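Local structure of type IV secretion system protein VirB11 (Brucella suis, 2GZA) at residues Pro143-Leu148 with Thr349-Ser354; Arg295-Val300 with Arg316-Val321; Cys284-Gly287 with Leu291-Glu294; Thr240-Leu245 with Ala266-Asn271. The protein hydrolyses ATP as a hexameric ATPase of the type IV secretion system, a system that may be required to establish the bacterium's replication niche in the host. All coordinates share one frame; numbering follows the deposited sequence.

Interaction 1 of 4, residues Pro143-Leu148 with Thr349-Ser354; sequences PMSKSL and TKRALS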
loop_
_atom_site.group_PDB
_atom_site.type_symbol
_atom_site.label_atom_id
_atom_site.label_comp_id
_atom_site.label_asym_id
_atom_site.label_seq_id
_atom_site.Cartn_x
_atom_site.Cartn_y
_atom_site.Cartn_z
ATOM N N PRO C 143 -19.702 35.326 13.325
ATOM C CA PRO C 143 -19.374 34.580 12.119
ATOM C C PRO C 143 -19.895 33.156 12.249
ATOM O O PRO C 143 -19.486 32.404 13.143
ATOM C CB PRO C 143 -17.840 34.607 12.036
ATOM C CG PRO C 143 -17.390 34.980 13.414
ATOM C CD PRO C 143 -18.488 35.825 13.999
ATOM N N MET C 144 -20.815 32.808 11.354
ATOM C CA MET C 144 -21.324 31.443 11.225
ATOM C C MET C 144 -20.620 30.731 10.012
ATOM O O MET C 144 -21.197 29.853 9.358
ATOM C CB MET C 144 -22.829 31.460 11.038
ATOM N N SER C 145 -19.335 31.156 9.774
ATOM C CA SER C 145 -18.363 30.790 8.700
ATOM C C SER C 145 -18.903 30.878 7.276
ATOM O O SER C 145 -19.416 29.924 6.692
ATOM C CB SER C 145 -17.626 29.477 8.967
ATOM O OG SER C 145 -16.299 29.536 8.463
ATOM N N LYS C 146 -18.715 32.096 6.767
ATOM C CA LYS C 146 -19.151 32.540 5.467
ATOM C C LYS C 146 -18.559 31.724 4.341
ATOM O O LYS C 146 -17.348 31.535 4.217
ATOM C CB LYS C 146 -18.854 34.024 5.270
ATOM C CG LYS C 146 -19.768 34.715 4.259
ATOM C CD LYS C 146 -21.179 34.144 4.295
ATOM C CE LYS C 146 -21.858 34.277 2.935
ATOM N NZ LYS C 146 -23.065 33.419 2.821
ATOM N N SER C 147 -19.470 31.258 3.543
ATOM C CA SER C 147 -19.119 30.483 2.355
ATOM C C SER C 147 -18.429 31.349 1.301
ATOM O O SER C 147 -17.822 30.830 0.359
ATOM C CB SER C 147 -20.376 29.846 1.754
ATOM O OG SER C 147 -21.190 29.245 2.752
ATOM N N LEU C 148 -18.540 32.663 1.467
ATOM C CA LEU C 148 -17.916 33.631 0.568
ATOM C C LEU C 148 -16.601 34.185 1.121
ATOM O O LEU C 148 -16.099 33.726 2.148
ATOM C CB LEU C 148 -18.887 34.775 0.252
ATOM C CG LEU C 148 -19.894 34.576 -0.884
ATOM C CD1 LEU C 148 -21.058 35.563 -0.761
ATOM C CD2 LEU C 148 -19.230 34.680 -2.269
ATOM N N THR C 349 -9.865 28.815 -3.959
ATOM C CA THR C 349 -9.625 27.378 -3.927
ATOM C C THR C 349 -9.454 26.940 -2.487
ATOM O O THR C 349 -9.942 25.885 -2.093
ATOM C CB THR C 349 -8.437 26.955 -4.856
ATOM O OG1 THR C 349 -8.688 27.410 -6.190
ATOM C CG2 THR C 349 -8.270 25.436 -4.902
ATOM N N LYS C 350 -8.765 27.759 -1.713
ATOM C CA LYS C 350 -8.783 27.582 -0.281
ATOM C C LYS C 350 -10.256 27.388 0.123
ATOM O O LYS C 350 -10.587 26.440 0.819
ATOM C CB LYS C 350 -8.158 28.794 0.410
ATOM C CG LYS C 350 -8.000 28.636 1.891
ATOM C CD LYS C 350 -7.214 29.777 2.458
ATOM C CE LYS C 350 -7.338 29.798 3.957
ATOM N NZ LYS C 350 -6.183 30.464 4.567
ATOM N N ARG C 351 -11.133 28.251 -0.379
ATOM C CA ARG C 351 -12.557 28.241 -0.030
ATOM C C ARG C 351 -13.244 26.952 -0.446
ATOM O O ARG C 351 -13.670 26.172 0.408
ATOM C CB ARG C 351 -13.272 29.434 -0.659
ATOM C CG ARG C 351 -14.559 29.824 0.045
ATOM C CD ARG C 351 -14.280 30.670 1.274
ATOM N NE ARG C 351 -15.135 30.275 2.390
ATOM C CZ ARG C 351 -14.724 29.589 3.453
ATOM N NH1 ARG C 351 -13.454 29.227 3.578
ATOM N NH2 ARG C 351 -15.596 29.276 4.404
ATOM N N ALA C 352 -13.346 26.739 -1.756
ATOM C CA ALA C 352 -13.979 25.545 -2.301
ATOM C C ALA C 352 -13.551 24.307 -1.514
ATOM O O ALA C 352 -14.389 23.637 -0.903
ATOM C CB ALA C 352 -13.657 25.401 -3.783
ATOM N N LEU C 353 -12.241 24.052 -1.502
ATOM C CA LEU C 353 -11.621 22.949 -0.764
ATOM C C LEU C 353 -12.096 22.809 0.683
ATOM O O LEU C 353 -12.545 21.741 1.085
ATOM C CB LEU C 353 -10.100 23.098 -0.785
ATOM C CG LEU C 353 -9.226 22.366 -1.808
ATOM C CD1 LEU C 353 -9.879 22.168 -3.175
ATOM C CD2 LEU C 353 -7.909 23.109 -1.945
ATOM N N SER C 354 -11.993 23.883 1.460
ATOM C CA SER C 354 -12.346 23.839 2.884
ATOM C C SER C 354 -13.838 23.619 3.094
ATOM O O SER C 354 -14.280 23.286 4.194
ATOM C CB SER C 354 -11.894 25.112 3.603
ATOM O OG SER C 354 -12.529 26.256 3.076
#
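The guanidinium of Arg351, on the C-terminal helix 347-355, has Ser147 O and Ser147 CA at its edge, near its plane, while Lys146 O, Leu148 O and Ser145 OG approach obliquely. Here a surface arginine donates to main-chain carbonyls of the loop between helix 129-134 and helix 153-160. This loop is probably part of the linker between the N- and C-terminal domains, and so perhaps involved in the domain swap reported for this protein.

With CG anti to the backbone N (chi1 -157°) and further bends at chi2 and chi3, the arginine leaves its helix toward the loop and turns NE and NH2 to the carbonyls. The grip is weak and shared: Arg351 NE is split between Lys146 O at 3.1 Å and Ser147 O at 3.4 Å, neither bond straight, and Lys146 O takes weak bonds from both NE and NH2. The aliphatic part follows, Arg351 CG lying 3.4 Å from Ser147 O. On the loop's own flank, Pro143 and Ser145 pack on Ser341 and Glu342 of the second subunit. The bond from Arg351 NH2 to Lys146 O spans 2.9 Å and is bent to 128° at the hydrogen.

Interaction 2 of 4, residues Arg295-Val300 with Arg316-Val321; sequences RLALMV and RLLYLV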
loop_
_atom_site.group_PDB
_atom_site.type_symbol
_atom_site.label_atom_id
_atom_site.label_comp_id
_atom_site.label_asym_id
_atom_site.label_seq_id
_atom_site.Cartn_x
_atom_site.Cartn_y
_atom_site.Cartn_z
ATOM N N ARG C 295 7.388 21.208 -4.695
ATOM C CA ARG C 295 8.516 20.901 -3.816
ATOM C C ARG C 295 8.146 20.777 -2.339
ATOM O O ARG C 295 8.751 19.990 -1.625
ATOM C CB ARG C 295 9.636 21.919 -3.992
ATOM C CG ARG C 295 10.413 21.741 -5.285
ATOM C CD ARG C 295 11.823 22.266 -5.175
ATOM N NE ARG C 295 12.672 21.387 -4.380
ATOM C CZ ARG C 295 13.311 21.746 -3.275
ATOM N NH1 ARG C 295 13.227 22.985 -2.810
ATOM N NH2 ARG C 295 14.056 20.861 -2.640
ATOM N N LEU C 296 7.164 21.557 -1.885
ATOM C CA LEU C 296 6.684 21.473 -0.501
ATOM C C LEU C 296 6.060 20.117 -0.216
ATOM O O LEU C 296 6.235 19.559 0.869
ATOM C CB LEU C 296 5.686 22.590 -0.181
ATOM C CG LEU C 296 6.234 24.021 -0.166
ATOM C CD1 LEU C 296 5.127 25.021 0.084
ATOM C CD2 LEU C 296 7.356 24.184 0.846
ATOM N N ALA C 297 5.353 19.592 -1.211
ATOM C CA ALA C 297 4.731 18.277 -1.129
ATOM C C ALA C 297 5.761 17.163 -0.985
ATOM O O ALA C 297 5.553 16.230 -0.216
ATOM C CB ALA C 297 3.835 18.034 -2.334
ATOM N N LEU C 298 6.870 17.274 -1.716
ATOM C CA LEU C 298 7.976 16.328 -1.604
ATOM C C LEU C 298 8.645 16.385 -0.227
ATOM O O LEU C 298 9.096 15.367 0.290
ATOM C CB LEU C 298 9.001 16.578 -2.711
ATOM C CG LEU C 298 8.861 15.961 -4.117
ATOM C CD1 LEU C 298 7.421 15.702 -4.563
ATOM C CD2 LEU C 298 9.617 16.798 -5.151
ATOM N N MET C 299 8.694 17.573 0.363
ATOM C CA MET C 299 9.254 17.743 1.692
ATOM C C MET C 299 8.364 17.075 2.747
ATOM O O MET C 299 8.866 16.450 3.680
ATOM C CB MET C 299 9.455 19.223 2.004
ATOM C CG MET C 299 10.535 19.855 1.178
ATOM S SD MET C 299 10.533 21.641 1.313
ATOM C CE MET C 299 11.785 22.051 0.099
ATOM N N VAL C 300 7.049 17.202 2.579
ATOM C CA VAL C 300 6.082 16.560 3.468
ATOM C C VAL C 300 6.282 15.042 3.492
ATOM O O VAL C 300 6.219 14.406 4.551
ATOM C CB VAL C 300 4.614 16.907 3.074
ATOM C CG1 VAL C 300 3.612 16.150 3.943
ATOM C CG2 VAL C 300 4.362 18.407 3.180
ATOM N N ARG C 316 -3.811 19.321 -0.753
ATOM C CA ARG C 316 -4.934 20.035 -0.173
ATOM C C ARG C 316 -4.535 20.782 1.105
ATOM O O ARG C 316 -4.969 21.912 1.319
ATOM C CB ARG C 316 -6.091 19.075 0.077
ATOM C CG ARG C 316 -7.256 19.675 0.831
ATOM C CD ARG C 316 -7.642 18.688 1.895
ATOM N NE ARG C 316 -8.911 18.962 2.564
ATOM C CZ ARG C 316 -10.109 18.871 2.014
ATOM N NH1 ARG C 316 -10.222 18.551 0.760
ATOM N NH2 ARG C 316 -11.195 19.122 2.717
ATOM N N LEU C 317 -3.709 20.158 1.937
ATOM C CA LEU C 317 -3.215 20.800 3.152
ATOM C C LEU C 317 -2.412 22.057 2.848
ATOM O O LEU C 317 -2.575 23.072 3.513
ATOM C CB LEU C 317 -2.404 19.819 4.009
ATOM C CG LEU C 317 -3.165 19.166 5.167
ATOM C CD1 LEU C 317 -3.898 20.205 6.035
ATOM C CD2 LEU C 317 -4.138 18.152 4.666
ATOM N N LEU C 318 -1.560 21.975 1.829
ATOM C CA LEU C 318 -0.782 23.117 1.379
ATOM C C LEU C 318 -1.663 24.297 0.963
ATOM O O LEU C 318 -1.367 25.446 1.296
ATOM C CB LEU C 318 0.137 22.728 0.216
ATOM C CG LEU C 318 1.586 22.285 0.456
ATOM C CD1 LEU C 318 2.046 22.544 1.884
ATOM C CD2 LEU C 318 1.786 20.838 0.098
ATOM N N TYR C 319 -2.739 24.005 0.241
ATOM C CA TYR C 319 -3.662 25.039 -0.207
ATOM C C TYR C 319 -4.504 25.646 0.908
ATOM O O TYR C 319 -4.889 26.813 0.822
ATOM C CB TYR C 319 -4.568 24.535 -1.333
ATOM C CG TYR C 319 -3.868 24.278 -2.657
ATOM C CD1 TYR C 319 -4.192 23.167 -3.430
ATOM C CD2 TYR C 319 -2.884 25.146 -3.138
ATOM C CE1 TYR C 319 -3.555 22.920 -4.642
ATOM C CE2 TYR C 319 -2.241 24.905 -4.347
ATOM C CZ TYR C 319 -2.585 23.791 -5.092
ATOM O OH TYR C 319 -1.957 23.551 -6.295
ATOM N N LEU C 320 -4.791 24.861 1.943
ATOM C CA LEU C 320 -5.544 25.343 3.092
ATOM C C LEU C 320 -4.704 26.232 3.991
ATOM O O LEU C 320 -5.231 27.099 4.687
ATOM C CB LEU C 320 -6.087 24.162 3.887
ATOM C CG LEU C 320 -7.268 23.424 3.256
ATOM C CD1 LEU C 320 -7.540 22.155 4.012
ATOM C CD2 LEU C 320 -8.519 24.293 3.209
ATOM N N VAL C 321 -3.398 26.021 3.948
ATOM C CA VAL C 321 -2.463 26.617 4.885
ATOM C C VAL C 321 -1.673 27.771 4.259
ATOM O O VAL C 321 -1.392 28.764 4.925
ATOM C CB VAL C 321 -1.527 25.516 5.431
ATOM C CG1 VAL C 321 -0.158 26.059 5.795
ATOM C CG2 VAL C 321 -2.181 24.825 6.601
#
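Two successive helices of the C-terminal P-loop ATPase domain, 289-300 and 311-321, pack where Leu318 reaches across to Leu296 and Ala297. The case illustrates how one branched side chain can fill the interval between two helices, here 7.8 Å apart between Ala297 CA and Leu318 CA.

The two methyls of Leu318 divide the work. CD1 turns to Leu296, lying 4.2 Å from Leu296 CB, and Leu318 CG stands equally near that carbon. CD2 instead settles on the backbone of Ala297, 4.0 Å from Ala297 N, and meets Ala297 CB at 4.2 Å. The small methyl of Ala297 lets the leucine tip reach the main chain. Leu296 makes its nearest approach with CB: its CG lies anti to the carbonyl carbon (chi1 -67°), and the branch continues to Cys284 on strand 281-285.

No hydrogen bond crosses this buried contact, carried by apolar side chains. Helix 265-274 closes the group, with Ile270 against both Val300 and Leu318. Charged neighbours reach other subunits: Arg316 forms a salt bridge with Glu294 of the second subunit, and Arg295 NE bonds to Asn271 of the third, while its NH1 stays with His285 O. Helices packed together against a beta-sheet, here through Leu296 on strand 281-285, form the layered alpha/beta core of RecA-like P-loop ATPases.

Interaction 3 of 4, residues Cys284-Gly287 with Leu291-Glu294; sequences CHAG and LTFE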
loop_
_atom_site.group_PDB
_atom_site.type_symbol
_atom_site.label_atom_id
_atom_site.label_comp_id
_atom_site.label_asym_id
_atom_site.label_seq_id
_atom_site.Cartn_x
_atom_site.Cartn_y
_atom_site.Cartn_z
ATOM N N CYS C 284 11.364 29.060 0.256
ATOM C CA CYS C 284 11.539 27.757 -0.348
ATOM C C CYS C 284 12.212 27.926 -1.707
ATOM O O CYS C 284 11.777 28.737 -2.515
ATOM C CB CYS C 284 10.167 27.086 -0.495
ATOM S SG CYS C 284 10.147 25.432 -1.214
ATOM N N HIS C 285 13.287 27.178 -1.950
ATOM C CA HIS C 285 13.894 27.107 -3.284
ATOM C C HIS C 285 12.923 26.448 -4.245
ATOM O O HIS C 285 12.547 25.296 -4.040
ATOM C CB HIS C 285 15.190 26.292 -3.270
ATOM C CG HIS C 285 16.223 26.810 -2.326
ATOM N ND1 HIS C 285 17.104 27.812 -2.664
ATOM C CD2 HIS C 285 16.512 26.463 -1.052
ATOM C CE1 HIS C 285 17.888 28.066 -1.634
ATOM N NE2 HIS C 285 17.553 27.259 -0.645
ATOM N N ALA C 286 12.518 27.183 -5.278
ATOM C CA ALA C 286 11.627 26.660 -6.316
ATOM C C ALA C 286 11.735 27.492 -7.584
ATOM O O ALA C 286 12.060 28.676 -7.527
ATOM C CB ALA C 286 10.190 26.607 -5.823
ATOM N N GLY C 287 11.468 26.866 -8.724
ATOM C CA GLY C 287 11.587 27.523 -10.018
ATOM C C GLY C 287 10.343 28.256 -10.474
ATOM O O GLY C 287 10.344 28.851 -11.547
ATOM N N LEU C 291 5.880 25.136 -8.816
ATOM C CA LEU C 291 6.971 24.291 -8.376
ATOM C C LEU C 291 7.235 24.403 -6.872
ATOM O O LEU C 291 7.814 23.493 -6.284
ATOM C CB LEU C 291 8.238 24.588 -9.189
ATOM C CG LEU C 291 8.336 24.034 -10.626
ATOM C CD1 LEU C 291 9.498 24.657 -11.395
ATOM C CD2 LEU C 291 8.448 22.523 -10.661
ATOM N N THR C 292 6.814 25.510 -6.258
ATOM C CA THR C 292 6.855 25.648 -4.803
ATOM C C THR C 292 5.962 24.591 -4.144
ATOM O O THR C 292 6.447 23.788 -3.357
ATOM C CB THR C 292 6.442 27.051 -4.339
ATOM O OG1 THR C 292 7.195 28.026 -5.058
ATOM C CG2 THR C 292 6.687 27.214 -2.860
ATOM N N PHE C 293 4.677 24.582 -4.483
ATOM C CA PHE C 293 3.747 23.603 -3.926
ATOM C C PHE C 293 4.216 22.193 -4.247
ATOM O O PHE C 293 4.101 21.283 -3.428
ATOM C CB PHE C 293 2.320 23.830 -4.439
ATOM C CG PHE C 293 1.642 25.011 -3.814
ATOM C CD1 PHE C 293 1.158 24.942 -2.518
ATOM C CD2 PHE C 293 1.494 26.194 -4.523
ATOM C CE1 PHE C 293 0.527 26.037 -1.931
ATOM C CE2 PHE C 293 0.872 27.289 -3.952
ATOM C CZ PHE C 293 0.387 27.213 -2.647
ATOM N N GLU C 294 4.763 22.039 -5.448
ATOM C CA GLU C 294 5.326 20.777 -5.911
ATOM C C GLU C 294 6.459 20.305 -4.999
ATOM O O GLU C 294 6.479 19.151 -4.572
ATOM C CB GLU C 294 5.838 20.949 -7.344
ATOM C CG GLU C 294 5.647 19.752 -8.241
ATOM C CD GLU C 294 4.198 19.513 -8.632
ATOM O OE1 GLU C 294 3.701 18.393 -8.388
ATOM O OE2 GLU C 294 3.560 20.430 -9.190
#
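Ala286 and Thr292 bring the end of strand 281-285 against the first turns of helix 289-300, a compact strand-loop-helix element beside the nucleotide-binding region. Its sequence is consistent with the His box of secretion ATPases.

Van der Waals contacts carry the interface. Ala286 CB points at the helix and lies 3.4 Å from Thr292 OG1 and 3.8 Å from Leu291 C, so a single methyl covers both a side chain and the main chain. Further along, Leu291 CD1 lies 3.8 Å from Gly287 CA, alongside the backbone of the turn, while its CB faces Ala286 CB at 4.4 Å. At the strand end of the contact, Thr292 CG2 meets Cys284 CB at 4.2 Å. The threonine can face two ways because its methyl is anti to the backbone N while OG1 stands beside that N (chi1 -51°).

Hydrogen bonding is directed past this interface. Thr292 OG1 bonds to Ser288 O, and Ser288 OG accepts from Leu291 N, both joining Ser288, in the connection, to the start of the helix. The strand is held by backbone bonds from Cys284 to Val180 and from Ala286 to Gly182; the latter belongs to the predicted ATP-binding loop. His285 O accepts from Arg295 NH1, one turn further along the helix.

The contact itself therefore gives fit without direction; the position of the helix start relative to the strand is set largely by the bonds of Ser288 and of the neighbouring strand.

Interaction 4 of 4, residues Thr240-Leu245 with Ala266-Asn271; sequences TAATLL and AYDFIN
Leu245 and Asp268 both carry CG anti to the carbonyl carbon and beside the backbone N (chi1 -86° and -57°), torsions that bring the leucine tip and the carboxylate into the seam between helices 241-248 and 265-274. Their side chains cross obliquely, Leu245 CD1 lying 4.1 Å from Asp268 CB. The same methyl reaches on to the next residue, 3.9 Å from Phe269 N and 4.4 Å from Phe269 CB. One turn earlier, Ala242 CB lies 3.5 Å from Asp268 OD1. No hydrogen bond spans the seam; the other carboxylate oxygen, Asp268 OD2, has a long, weak ion pair with Arg246.

The first helix starts at a reciprocal lock, the capping box of Thr240 and Thr243. Thr243 N donates to Thr240 OG1 at 3.1 Å, and Thr240 N donates back to Thr243 OG1 at 2.9 Å. On the second helix, Ile270 packs on helices 289-300 and 311-321.

The two short helical segments run almost parallel, at 15° with their axes 9.2 Å apart, which permits Ala242 and Leu245 to meet the side chain of Asp268 and the backbone and CB of Phe269. Parallel neighbours joined through an intervening strand, here 255-258, are typical of the alpha/beta fold of P-loop ATPases.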
loop_
_atom_site.group_PDB
_atom_site.type_symbol
_atom_site.label_atom_id
_atom_site.label_comp_id
_atom_site.label_asym_id
_atom_site.label_seq_id
_atom_site.Cartn_x
_atom_site.Cartn_y
_atom_site.Cartn_z
ATOM N N THR C 240 16.322 20.201 15.735
ATOM C CA THR C 240 16.075 20.447 14.318
ATOM C C THR C 240 15.117 21.612 14.146
ATOM O O THR C 240 14.576 22.138 15.127
ATOM C CB THR C 240 15.430 19.224 13.611
ATOM O OG1 THR C 240 14.149 18.953 14.197
ATOM C CG2 THR C 240 16.309 17.993 13.702
ATOM N N ALA C 241 14.893 22.006 12.898
ATOM C CA ALA C 241 13.881 23.007 12.590
ATOM C C ALA C 241 12.508 22.533 13.047
ATOM O O ALA C 241 11.670 23.336 13.450
ATOM C CB ALA C 241 13.865 23.325 11.097
ATOM N N ALA C 242 12.285 21.223 12.980
ATOM C CA ALA C 242 11.005 20.641 13.361
ATOM C C ALA C 242 10.755 20.710 14.873
ATOM O O ALA C 242 9.668 21.085 15.305
ATOM C CB ALA C 242 10.884 19.210 12.858
ATOM N N THR C 243 11.757 20.355 15.670
ATOM C CA THR C 243 11.625 20.415 17.124
ATOM C C THR C 243 11.428 21.856 17.605
ATOM O O THR C 243 10.667 22.105 18.556
ATOM C CB THR C 243 12.822 19.779 17.851
ATOM O OG1 THR C 243 14.025 20.470 17.492
ATOM C CG2 THR C 243 12.955 18.294 17.496
ATOM N N LEU C 244 12.097 22.795 16.935
ATOM C CA LEU C 244 11.924 24.208 17.234
ATOM C C LEU C 244 10.514 24.699 16.900
ATOM O O LEU C 244 9.938 25.499 17.652
ATOM C CB LEU C 244 12.973 25.040 16.514
ATOM C CG LEU C 244 14.291 25.368 17.213
ATOM C CD1 LEU C 244 14.540 24.583 18.502
ATOM C CD2 LEU C 244 15.454 25.209 16.230
ATOM N N LEU C 245 9.959 24.223 15.787
ATOM C CA LEU C 245 8.583 24.561 15.431
ATOM C C LEU C 245 7.616 24.081 16.513
ATOM O O LEU C 245 6.698 24.798 16.892
ATOM C CB LEU C 245 8.179 23.999 14.064
ATOM C CG LEU C 245 8.499 24.808 12.797
ATOM C CD1 LEU C 245 8.424 23.925 11.557
ATOM C CD2 LEU C 245 7.589 26.022 12.630
ATOM N N ALA C 266 8.308 20.636 6.831
ATOM C CA ALA C 266 7.157 21.109 6.065
ATOM C C ALA C 266 5.850 20.607 6.646
ATOM O O ALA C 266 4.858 21.320 6.646
ATOM C CB ALA C 266 7.270 20.707 4.609
ATOM N N TYR C 267 5.860 19.379 7.148
ATOM C CA TYR C 267 4.675 18.778 7.745
ATOM C C TYR C 267 4.333 19.410 9.098
ATOM O O TYR C 267 3.159 19.649 9.399
ATOM C CB TYR C 267 4.849 17.269 7.890
ATOM C CG TYR C 267 3.650 16.562 8.480
ATOM C CD1 TYR C 267 2.588 16.172 7.678
ATOM C CD2 TYR C 267 3.578 16.283 9.840
ATOM C CE1 TYR C 267 1.489 15.525 8.216
ATOM C CE2 TYR C 267 2.481 15.635 10.388
ATOM C CZ TYR C 267 1.440 15.260 9.565
ATOM O OH TYR C 267 0.340 14.613 10.083
ATOM N N ASP C 268 5.349 19.654 9.915
ATOM C CA ASP C 268 5.156 20.343 11.175
ATOM C C ASP C 268 4.691 21.771 10.914
ATOM O O ASP C 268 3.838 22.270 11.636
ATOM C CB ASP C 268 6.437 20.311 11.988
ATOM C CG ASP C 268 6.914 18.904 12.244
ATOM O OD1 ASP C 268 7.770 18.416 11.469
ATOM O OD2 ASP C 268 6.418 18.277 13.210
ATOM N N PHE C 269 5.229 22.407 9.871
ATOM C CA PHE C 269 4.826 23.753 9.479
ATOM C C PHE C 269 3.333 23.773 9.194
ATOM O O PHE C 269 2.603 24.621 9.712
ATOM C CB PHE C 269 5.605 24.217 8.237
ATOM C CG PHE C 269 5.327 25.639 7.843
ATOM C CD1 PHE C 269 6.018 26.685 8.438
ATOM C CD2 PHE C 269 4.384 25.931 6.870
ATOM C CE1 PHE C 269 5.772 28.006 8.073
ATOM C CE2 PHE C 269 4.124 27.242 6.502
ATOM C CZ PHE C 269 4.823 28.286 7.108
ATOM N N ILE C 270 2.882 22.834 8.368
ATOM C CA ILE C 270 1.471 22.683 8.024
ATOM C C ILE C 270 0.629 22.530 9.274
ATOM O O ILE C 270 -0.440 23.125 9.397
ATOM C CB ILE C 270 1.235 21.472 7.082
ATOM C CG1 ILE C 270 1.672 21.802 5.658
ATOM C CG2 ILE C 270 -0.240 21.039 7.069
ATOM C CD1 ILE C 270 1.684 20.593 4.726
ATOM N N ASN C 271 1.114 21.746 10.218
ATOM C CA ASN C 271 0.344 21.544 11.438
ATOM C C ASN C 271 0.371 22.693 12.398
ATOM O O ASN C 271 -0.599 22.908 13.130
ATOM C CB ASN C 271 0.737 20.272 12.167
ATOM C CG ASN C 271 -0.234 19.156 11.906
ATOM O OD1 ASN C 271 -1.446 19.308 12.090
ATOM N ND2 ASN C 271 0.287 18.023 11.450
#

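From the N terminus, the chain first passes residues 143-148, which open interaction 1, whose loop closes only at helix 347-355. The other three lie nested within it and follow in series, without crossing. Interaction 4 closes first, pairing the helices before and after strand 255-258 in the chain. Interaction 3 closes a short turn from strand 281-285 into helix 289-300, and interaction 2 continues from that same helix to helix 311-321. Interaction 2 touches all the others, through Ile270, Phe293 and Cys284, and Leu353 and Ser354. Interactions 2 to 4 join elements of the ATPase core; interaction 1 ties the C-terminal helix to the loop 143-148, probably part of the interdomain linker.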